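Local atomic coordinates of ssDNA binding protein (Aeropyrum pernix, PDB entry 4PSN), a protein that binds single-stranded DNA, which is probably held in a system of tunnels formed between its subunits. Residues 122-127 / 141-146; 172-177 / 196-201. All coordinates share one frame; numbering follows the deposited sequence.

In the fold
Both contacts belong to the C-terminal domain and reach the same antiparallel sheet. Contact 1 joins neighbouring strands of a beta hairpin at one edge of that sheet within the chain. Contact 2 lays the end of helix 186-198 against strand 172-180, further across it. Backbone hydrogen bonds and ordered waters shape contact 1, which is only partly buried, with two of its eight touching residues exposed. Contact 2 has no hydrogen bond between its segments and is apolar, with four of its seven touching residues buried. The two meet around Phe198. Its CE2 lies 3.6 Å from Ile141 CD1, and its CB lies 3.8 Å from Phe124 CE2.

Contact 1 of 2, residues 122-127 / 141-146; sequences IRFTVE and IMYRGS
Tyr143 packs against Ile122, Arg123 and Phe124. Its CB lies 4.1 Å from Phe124 CD1. CG is anti to the backbone N (chi1 -173°), which brings the root of the ring closer to Ile122 than CB is. Beyond it, CD1 is 3.4 Å from Arg123 O, which sits at the ring edge and in its plane. CE1 is 3.4 Å from Ile122 CG2, and CZ is near the same methyl. At the tip, OH hydrogen-bonds to Glu56 of the second subunit. An alanine here would probably open a gap beside Ile122 CG2, where the ring had packed, and leave Glu56 of that subunit without this hydroxyl partner.

The Phe124 and Tyr143 rings meet obliquely, with planes at 58°. Phe124 also packs by CD1 against Ile141 CG2 at 3.7 Å. Ile122 CG2 lies over one face of the Phe124 ring, toward the rim. Thr125 and Met142, a selenomethionine, form an antiparallel hydrogen-bonded pair. Thr125 N binds Met142 O at 3.1 Å, and Met142 N binds Thr125 O at 2.9 Å. Both bonds are nearly straight. Thr125 OG1 touches Met142 CG, their side chains crossing at about a right angle.

A type I' turn from Tyr143 to Ser146 follows. One water bridges Arg123 O to Arg144 N, and another links Thr125 OG1 to Gly145 N. Strand 137-143, paired with strand 125-131, runs through this turn into strand 146-155. Helix 186-198 covers the face bearing Val126 and Ile141, and Pro169 packs beside Ile122, Phe124 and Tyr143.

Contact 2 of 2, residues 172-177 / 196-201; sequences LLLKRT and RLFSEA
Leu174 and Phe198 form a CH-pi contact. Leu174 CB sits over one face of the Phe198 ring, 4.2 Å from its centroid and offset toward the rim. At the edge of this ring, in its plane, lies Leu172 O, 3.9 Å from Phe198 CE1.

The remaining contacts between side chains are apolar. Leu172 CB packs against both Phe198 CD1 and Ala201 CB. Leu174 CG is anti to the backbone N (chi1 178°), which brings it closer to Leu197 than CB is. Both Leu174 methyls lie near Leu197 CB. Thr177 CG2 meets Leu197 CD2 at 4.2 Å.

Two methyl groups meet backbone carbonyls instead. Leu174 CD1 is 3.5 Å from Leu197 O. Ala201 CB lies 3.4 Å from Leu173 O, where the backbones come close.

No hydrogen bond joins the two segments. Within them, Thr177 OG1 donates to Lys175 O at 2.7 Å, and Ser199 OG donates to Arg196 O at 2.7 Å. A type I turn from Phe198 to Ala201 leads into strand 202-203, whose Gln202 pairs with Leu173.

The C-terminal part of helix 186-198 and the turn after it pack against strand 172-180. Leu151 of strand 146-155 touches both Leu174 and Phe198, while strand 159-166 pairs with strand 172-180.

Contact 1 of 2, residues 122-127 / 141-146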
ATOM      1  N   ILE C 122      12.257 -26.122  16.114  1.00 23.27           N
ATOM      2  CA  ILE C 122      13.247 -25.050  16.268  1.00 22.27           C
ATOM      3  C   ILE C 122      13.994 -25.264  17.595  1.00 22.14           C
ATOM      4  O   ILE C 122      13.365 -25.450  18.636  1.00 22.40           O
ATOM      5  CB  ILE C 122      12.601 -23.648  16.320  1.00 24.65           C
ATOM      6  CG1 ILE C 122      11.734 -23.402  15.084  1.00 29.31           C
ATOM      7  CG2 ILE C 122      13.700 -22.569  16.442  1.00 24.05           C
ATOM      8  CD1 ILE C 122      10.855 -22.166  15.186  1.00 24.61           C
ATOM      9  N   ARG C 123      15.320 -25.250  17.559  1.00 20.90           N
ATOM     10  CA  ARG C 123      16.098 -25.459  18.781  1.00 24.21           C
ATOM     11  C   ARG C 123      16.519 -24.135  19.403  1.00 23.38           C
ATOM     12  O   ARG C 123      17.353 -23.436  18.853  1.00 25.03           O
ATOM     13  CB  ARG C 123      17.346 -26.308  18.509  1.00 24.39           C
ATOM     14  CG  ARG C 123      18.039 -26.786  19.792  1.00 28.89           C
ATOM     15  CD  ARG C 123      17.302 -27.918  20.468  1.00 24.98           C
ATOM     16  NE  ARG C 123      17.761 -28.096  21.853  1.00 26.41           N
ATOM     17  CZ  ARG C 123      17.164 -28.869  22.749  1.00 26.48           C
ATOM     18  NH1 ARG C 123      16.062 -29.542  22.410  1.00 27.57           N
ATOM     19  NH2 ARG C 123      17.645 -28.951  23.994  1.00 26.47           N
ATOM     20  N   PHE C 124      15.951 -23.814  20.561  1.00 21.94           N
ATOM     21  CA  PHE C 124      16.306 -22.613  21.289  1.00 20.47           C
ATOM     22  C   PHE C 124      17.224 -22.979  22.451  1.00 24.67           C
ATOM     23  O   PHE C 124      17.213 -24.117  22.933  1.00 26.91           O
ATOM     24  CB  PHE C 124      15.038 -21.921  21.837  1.00 19.98           C
ATOM     25  CG  PHE C 124      14.100 -21.408  20.756  1.00 23.57           C
ATOM     26  CD1 PHE C 124      14.408 -20.257  20.039  1.00 18.38           C
ATOM     27  CD2 PHE C 124      12.915 -22.075  20.462  1.00 19.12           C
ATOM     28  CE1 PHE C 124      13.553 -19.766  19.052  1.00 19.85           C
ATOM     29  CE2 PHE C 124      12.054 -21.600  19.460  1.00 20.30           C
ATOM     30  CZ  PHE C 124      12.377 -20.443  18.753  1.00 20.41           C
ATOM     31  N   THR C 125      18.024 -22.014  22.892  1.00 19.19           N
ATOM     32  CA  THR C 125      18.772 -22.133  24.144  1.00 22.84           C
ATOM     33  C   THR C 125      18.337 -20.980  25.062  1.00 23.97           C
ATOM     34  O   THR C 125      17.649 -20.074  24.624  1.00 23.12           O
ATOM     35  CB  THR C 125      20.290 -22.090  23.899  1.00 30.90           C
ATOM     36  OG1 THR C 125      20.656 -20.823  23.332  1.00 32.71           O
ATOM     37  CG2 THR C 125      20.728 -23.228  22.942  1.00 29.26           C
ATOM     38  N   VAL C 126      18.715 -21.012  26.329  1.00 22.48           N
ATOM     39  CA  VAL C 126      18.296 -19.973  27.261  1.00 23.98           C
ATOM     40  C   VAL C 126      19.434 -19.623  28.188  1.00 30.08           C
ATOM     41  O   VAL C 126      20.383 -20.399  28.349  1.00 26.71           O
ATOM     42  CB  VAL C 126      17.102 -20.406  28.156  1.00 29.05           C
ATOM     43  CG1 VAL C 126      15.862 -20.716  27.316  1.00 25.43           C
ATOM     44  CG2 VAL C 126      17.489 -21.582  29.033  1.00 30.63           C
ATOM     45  N   GLU C 127      19.330 -18.453  28.801  1.00 26.20           N
ATOM     46  CA  GLU C 127      20.245 -18.072  29.864  1.00 33.00           C
ATOM     47  C   GLU C 127      19.428 -17.328  30.902  1.00 25.35           C
ATOM     48  O   GLU C 127      18.643 -16.433  30.545  1.00 25.07           O
ATOM     49  CB  GLU C 127      21.359 -17.178  29.312  1.00 40.59           C
ATOM     50  CG  GLU C 127      22.630 -17.186  30.153  1.00 61.50           C
ATOM     51  CD  GLU C 127      23.265 -18.574  30.254  1.00 77.19           C
ATOM     52  OE1 GLU C 127      23.164 -19.206  31.332  1.00 78.13           O
ATOM     53  OE2 GLU C 127      23.867 -19.031  29.254  1.00 83.41           O
ATOM     54  N   ILE C 141      15.891 -15.973  25.794  1.00 16.00           N
ATOM     55  CA  ILE C 141      15.882 -17.037  24.797  1.00 19.91           C
ATOM     56  C   ILE C 141      16.786 -16.634  23.639  1.00 20.63           C
ATOM     57  O   ILE C 141      16.755 -15.494  23.197  1.00 22.84           O
ATOM     58  CB  ILE C 141      14.468 -17.293  24.272  1.00 18.97           C
ATOM     59  CG1 ILE C 141      13.513 -17.605  25.433  1.00 20.27           C
ATOM     60  CG2 ILE C 141      14.465 -18.457  23.298  1.00 19.07           C
ATOM     61  CD1 ILE C 141      12.051 -17.732  24.997  1.00 17.20           C
HETATM   62  N   MSE C 142      17.590 -17.578  23.161  1.00 17.02           N
HETATM   63  CA  MSE C 142      18.491 -17.360  22.049  1.00 20.94           C
HETATM   64  C   MSE C 142      18.238 -18.346  20.925  1.00 22.87           C
HETATM   65  O   MSE C 142      17.816 -19.474  21.156  1.00 21.17           O
HETATM   66  CB  MSE C 142      19.904 -17.606  22.544  1.00 26.95           C
HETATM   67  CG  MSE C 142      19.913 -17.774  24.023  1.00 49.19           C
HETATM   68 SE   MSE C 142      20.722 -16.236  24.811  1.00110.36          SE
HETATM   69  CE  MSE C 142      22.528 -16.818  24.488  1.00 26.39           C
ATOM     70  N   TYR C 143      18.539 -17.906  19.713  1.00 20.90           N
ATOM     71  CA  TYR C 143      18.502 -18.730  18.524  1.00 19.91           C
ATOM     72  C   TYR C 143      19.775 -18.355  17.752  1.00 28.31           C
ATOM     73  O   TYR C 143      20.055 -17.170  17.550  1.00 23.60           O
ATOM     74  CB  TYR C 143      17.251 -18.427  17.678  1.00 14.58           C
ATOM     75  CG  TYR C 143      17.116 -19.400  16.535  1.00 20.76           C
ATOM     76  CD1 TYR C 143      17.009 -20.761  16.792  1.00 25.21           C
ATOM     77  CD2 TYR C 143      17.156 -18.977  15.204  1.00 20.44           C
ATOM     78  CE1 TYR C 143      16.916 -21.674  15.772  1.00 28.19           C
ATOM     79  CE2 TYR C 143      17.058 -19.902  14.154  1.00 19.41           C
ATOM     80  CZ  TYR C 143      16.933 -21.251  14.460  1.00 25.31           C
ATOM     81  OH  TYR C 143      16.838 -22.205  13.484  1.00 27.53           O
ATOM     82  N   ARG C 144      20.562 -19.352  17.357  1.00 23.91           N
ATOM     83  CA  ARG C 144      21.831 -19.088  16.671  1.00 25.56           C
ATOM     84  C   ARG C 144      22.759 -18.205  17.527  1.00 26.29           C
ATOM     85  O   ARG C 144      23.497 -17.388  16.995  1.00 30.55           O
ATOM     86  CB  ARG C 144      21.584 -18.421  15.292  1.00 22.90           C
ATOM     87  CG  ARG C 144      20.603 -19.172  14.396  1.00 23.88           C
ATOM     88  CD  ARG C 144      20.463 -18.552  12.997  1.00 29.53           C
ATOM     89  NE  ARG C 144      21.594 -18.855  12.109  1.00 27.37           N
ATOM     90  CZ  ARG C 144      22.554 -17.991  11.782  1.00 29.87           C
ATOM     91  NH1 ARG C 144      23.526 -18.367  10.965  1.00 36.83           N
ATOM     92  NH2 ARG C 144      22.550 -16.753  12.268  1.00 27.99           N
ATOM     93  N   GLY C 145      22.709 -18.359  18.846  1.00 25.35           N
ATOM     94  CA  GLY C 145      23.563 -17.583  19.739  1.00 25.38           C
ATOM     95  C   GLY C 145      23.135 -16.140  20.006  1.00 27.32           C
ATOM     96  O   GLY C 145      23.731 -15.448  20.823  1.00 29.50           O
ATOM     97  N   SER C 146      22.087 -15.682  19.337  1.00 21.27           N
ATOM     98  CA  SER C 146      21.645 -14.299  19.447  1.00 26.07           C
ATOM     99  C   SER C 146      20.365 -14.202  20.310  1.00 27.57           C
ATOM    100  O   SER C 146      19.545 -15.115  20.290  1.00 23.06           O
ATOM    101  CB  SER C 146      21.395 -13.776  18.021  1.00 29.98           C
ATOM    102  OG  SER C 146      21.371 -12.374  17.973  1.00 41.54           O
TER
HETATM  103  O   HOH W   1      19.752 -22.236  18.691  1.00 40.20           O
HETATM  104  O   HOH W   2      21.161 -20.438  20.671  1.00 37.05           O

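Contact 2 of 2, residues 172-177 / 196-201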
ATOM      1  N   LEU C 172       6.705 -15.920  17.783  1.00 20.00           N
ATOM      2  CA  LEU C 172       5.949 -16.944  18.513  1.00 22.56           C
ATOM      3  C   LEU C 172       5.640 -16.520  19.934  1.00 20.42           C
ATOM      4  O   LEU C 172       6.479 -15.951  20.627  1.00 22.52           O
ATOM      5  CB  LEU C 172       6.729 -18.255  18.584  1.00 22.08           C
ATOM      6  CG  LEU C 172       7.037 -18.938  17.257  1.00 25.64           C
ATOM      7  CD1 LEU C 172       8.031 -20.064  17.490  1.00 24.78           C
ATOM      8  CD2 LEU C 172       5.747 -19.470  16.641  1.00 27.24           C
ATOM      9  N   LEU C 173       4.414 -16.801  20.359  0.54 19.77           N
ATOM     10  CA  LEU C 173       3.983 -16.500  21.706  0.54 21.36           C
ATOM     11  C   LEU C 173       3.616 -17.786  22.435  0.54 22.36           C
ATOM     12  O   LEU C 173       2.740 -18.526  22.002  0.54 23.44           O
ATOM     13  CB  LEU C 173       2.787 -15.551  21.676  0.54 22.57           C
ATOM     14  CG  LEU C 173       3.045 -14.140  22.196  0.54 23.79           C
ATOM     15  CD1 LEU C 173       4.245 -13.535  21.516  0.54 32.51           C
ATOM     16  CD2 LEU C 173       1.810 -13.266  21.994  0.54 19.04           C
ATOM     17  N   LEU C 174       4.313 -18.060  23.529  1.00 18.47           N
ATOM     18  CA  LEU C 174       3.967 -19.193  24.372  1.00 22.23           C
ATOM     19  C   LEU C 174       2.991 -18.691  25.432  1.00 25.91           C
ATOM     20  O   LEU C 174       3.363 -17.895  26.292  1.00 22.05           O
ATOM     21  CB  LEU C 174       5.226 -19.773  25.024  1.00 21.36           C
ATOM     22  CG  LEU C 174       5.035 -20.944  25.988  1.00 27.75           C
ATOM     23  CD1 LEU C 174       4.634 -22.197  25.229  1.00 29.68           C
ATOM     24  CD2 LEU C 174       6.312 -21.179  26.798  1.00 23.97           C
ATOM     25  N   LYS C 175       1.737 -19.130  25.335  1.00 24.54           N
ATOM     26  CA  LYS C 175       0.678 -18.781  26.288  1.00 31.06           C
ATOM     27  C   LYS C 175       0.892 -19.477  27.631  1.00 23.63           C
ATOM     28  O   LYS C 175       1.579 -20.496  27.696  1.00 24.32           O
ATOM     29  CB  LYS C 175      -0.685 -19.222  25.749  1.00 37.00           C
ATOM     30  CG  LYS C 175      -0.929 -18.880  24.294  1.00 54.73           C
ATOM     31  CD  LYS C 175      -1.221 -17.406  24.129  1.00 60.55           C
ATOM     32  CE  LYS C 175      -1.769 -17.116  22.750  1.00 59.80           C
ATOM     33  NZ  LYS C 175      -2.654 -15.927  22.780  1.00 53.92           N
ATOM     34  N   ARG C 176       0.290 -18.933  28.688  1.00 28.40           N
ATOM     35  CA  ARG C 176       0.369 -19.551  30.010  1.00 31.78           C
ATOM     36  C   ARG C 176       0.232 -21.076  29.926  1.00 29.97           C
ATOM     37  O   ARG C 176      -0.743 -21.611  29.402  1.00 29.58           O
ATOM     38  CB  ARG C 176      -0.671 -18.974  30.974  1.00 34.95           C
ATOM     39  CG  ARG C 176      -0.521 -19.554  32.382  1.00 38.28           C
ATOM     40  CD  ARG C 176      -1.736 -19.315  33.281  1.00 38.08           C
ATOM     41  NE  ARG C 176      -1.721 -17.986  33.881  1.00 38.60           N
ATOM     42  CZ  ARG C 176      -2.394 -17.655  34.977  1.00 40.77           C
ATOM     43  NH1 ARG C 176      -2.317 -16.420  35.448  1.00 44.27           N
ATOM     44  NH2 ARG C 176      -3.138 -18.563  35.604  1.00 36.71           N
ATOM     45  N   THR C 177       1.233 -21.776  30.433  1.00 23.60           N
ATOM     46  CA  THR C 177       1.256 -23.223  30.345  1.00 26.89           C
ATOM     47  C   THR C 177       1.676 -23.755  31.698  1.00 26.87           C
ATOM     48  O   THR C 177       2.684 -23.316  32.255  1.00 26.30           O
ATOM     49  CB  THR C 177       2.275 -23.683  29.278  1.00 32.29           C
ATOM     50  OG1 THR C 177       1.925 -23.116  28.013  1.00 37.11           O
ATOM     51  CG2 THR C 177       2.292 -25.194  29.158  1.00 31.17           C
ATOM     52  N   ARG C 196      10.651 -27.711  22.964  1.00 26.43           N
ATOM     53  CA  ARG C 196       9.407 -28.476  22.924  1.00 27.30           C
ATOM     54  C   ARG C 196       8.181 -27.578  23.183  1.00 24.84           C
ATOM     55  O   ARG C 196       7.164 -27.675  22.498  1.00 20.91           O
ATOM     56  CB  ARG C 196       9.489 -29.608  23.953  1.00 32.31           C
ATOM     57  CG  ARG C 196       8.167 -30.256  24.345  1.00 42.04           C
ATOM     58  CD  ARG C 196       7.556 -31.006  23.181  1.00 52.37           C
ATOM     59  NE  ARG C 196       8.551 -31.222  22.135  1.00 61.92           N
ATOM     60  CZ  ARG C 196       8.969 -32.415  21.725  1.00 70.32           C
ATOM     61  NH1 ARG C 196       9.891 -32.512  20.776  1.00 73.27           N
ATOM     62  NH2 ARG C 196       8.463 -33.521  22.257  1.00 71.68           N
ATOM     63  N   LEU C 197       8.288 -26.688  24.159  1.00 20.07           N
ATOM     64  CA  LEU C 197       7.187 -25.789  24.465  1.00 21.52           C
ATOM     65  C   LEU C 197       6.861 -24.864  23.298  1.00 25.78           C
ATOM     66  O   LEU C 197       5.691 -24.662  22.964  1.00 22.53           O
ATOM     67  CB  LEU C 197       7.488 -24.993  25.727  1.00 23.42           C
ATOM     68  CG  LEU C 197       7.404 -25.811  27.016  1.00 29.39           C
ATOM     69  CD1 LEU C 197       7.990 -25.041  28.194  1.00 27.49           C
ATOM     70  CD2 LEU C 197       5.961 -26.223  27.298  1.00 30.78           C
ATOM     71  N   PHE C 198       7.887 -24.315  22.660  1.00 24.23           N
ATOM     72  CA  PHE C 198       7.647 -23.371  21.577  1.00 21.59           C
ATOM     73  C   PHE C 198       7.177 -24.030  20.287  1.00 19.74           C
ATOM     74  O   PHE C 198       6.649 -23.349  19.404  1.00 22.88           O
ATOM     75  CB  PHE C 198       8.877 -22.482  21.328  1.00 19.98           C
ATOM     76  CG  PHE C 198       8.869 -21.219  22.155  1.00 20.50           C
ATOM     77  CD1 PHE C 198       8.239 -20.076  21.682  1.00 17.56           C
ATOM     78  CD2 PHE C 198       9.453 -21.190  23.413  1.00 22.48           C
ATOM     79  CE1 PHE C 198       8.208 -18.910  22.433  1.00 18.77           C
ATOM     80  CE2 PHE C 198       9.421 -20.024  24.194  1.00 25.99           C
ATOM     81  CZ  PHE C 198       8.796 -18.882  23.702  1.00 21.68           C
ATOM     82  N   SER C 199       7.357 -25.346  20.173  1.00 22.79           N
ATOM     83  CA  SER C 199       6.821 -26.077  19.018  1.00 27.43           C
ATOM     84  C   SER C 199       5.282 -26.055  18.982  1.00 27.59           C
ATOM     85  O   SER C 199       4.673 -26.388  17.977  1.00 33.51           O
ATOM     86  CB  SER C 199       7.324 -27.527  19.009  1.00 28.51           C
ATOM     87  OG  SER C 199       6.623 -28.297  19.968  1.00 33.18           O
ATOM     88  N   GLU C 200       4.656 -25.674  20.088  1.00 33.76           N
ATOM     89  CA  GLU C 200       3.197 -25.559  20.138  1.00 37.41           C
ATOM     90  C   GLU C 200       2.758 -24.121  20.410  1.00 30.73           C
ATOM     91  O   GLU C 200       1.587 -23.852  20.692  1.00 28.85           O
ATOM     92  CB  GLU C 200       2.629 -26.480  21.218  1.00 46.16           C
ATOM     93  CG  GLU C 200       2.805 -27.956  20.914  1.00 59.92           C
ATOM     94  CD  GLU C 200       2.106 -28.847  21.924  1.00 71.50           C
ATOM     95  OE1 GLU C 200       2.395 -28.728  23.139  1.00 73.24           O
ATOM     96  OE2 GLU C 200       1.260 -29.663  21.497  1.00 74.94           O
ATOM     97  N   ALA C 201       3.708 -23.201  20.341  1.00 24.25           N
ATOM     98  CA  ALA C 201       3.427 -21.796  20.611  1.00 22.89           C
ATOM     99  C   ALA C 201       2.555 -21.194  19.496  1.00 21.18           C
ATOM    100  O   ALA C 201       2.472 -21.740  18.402  1.00 23.08           O
ATOM    101  CB  ALA C 201       4.744 -21.023  20.724  1.00 21.25           C
TER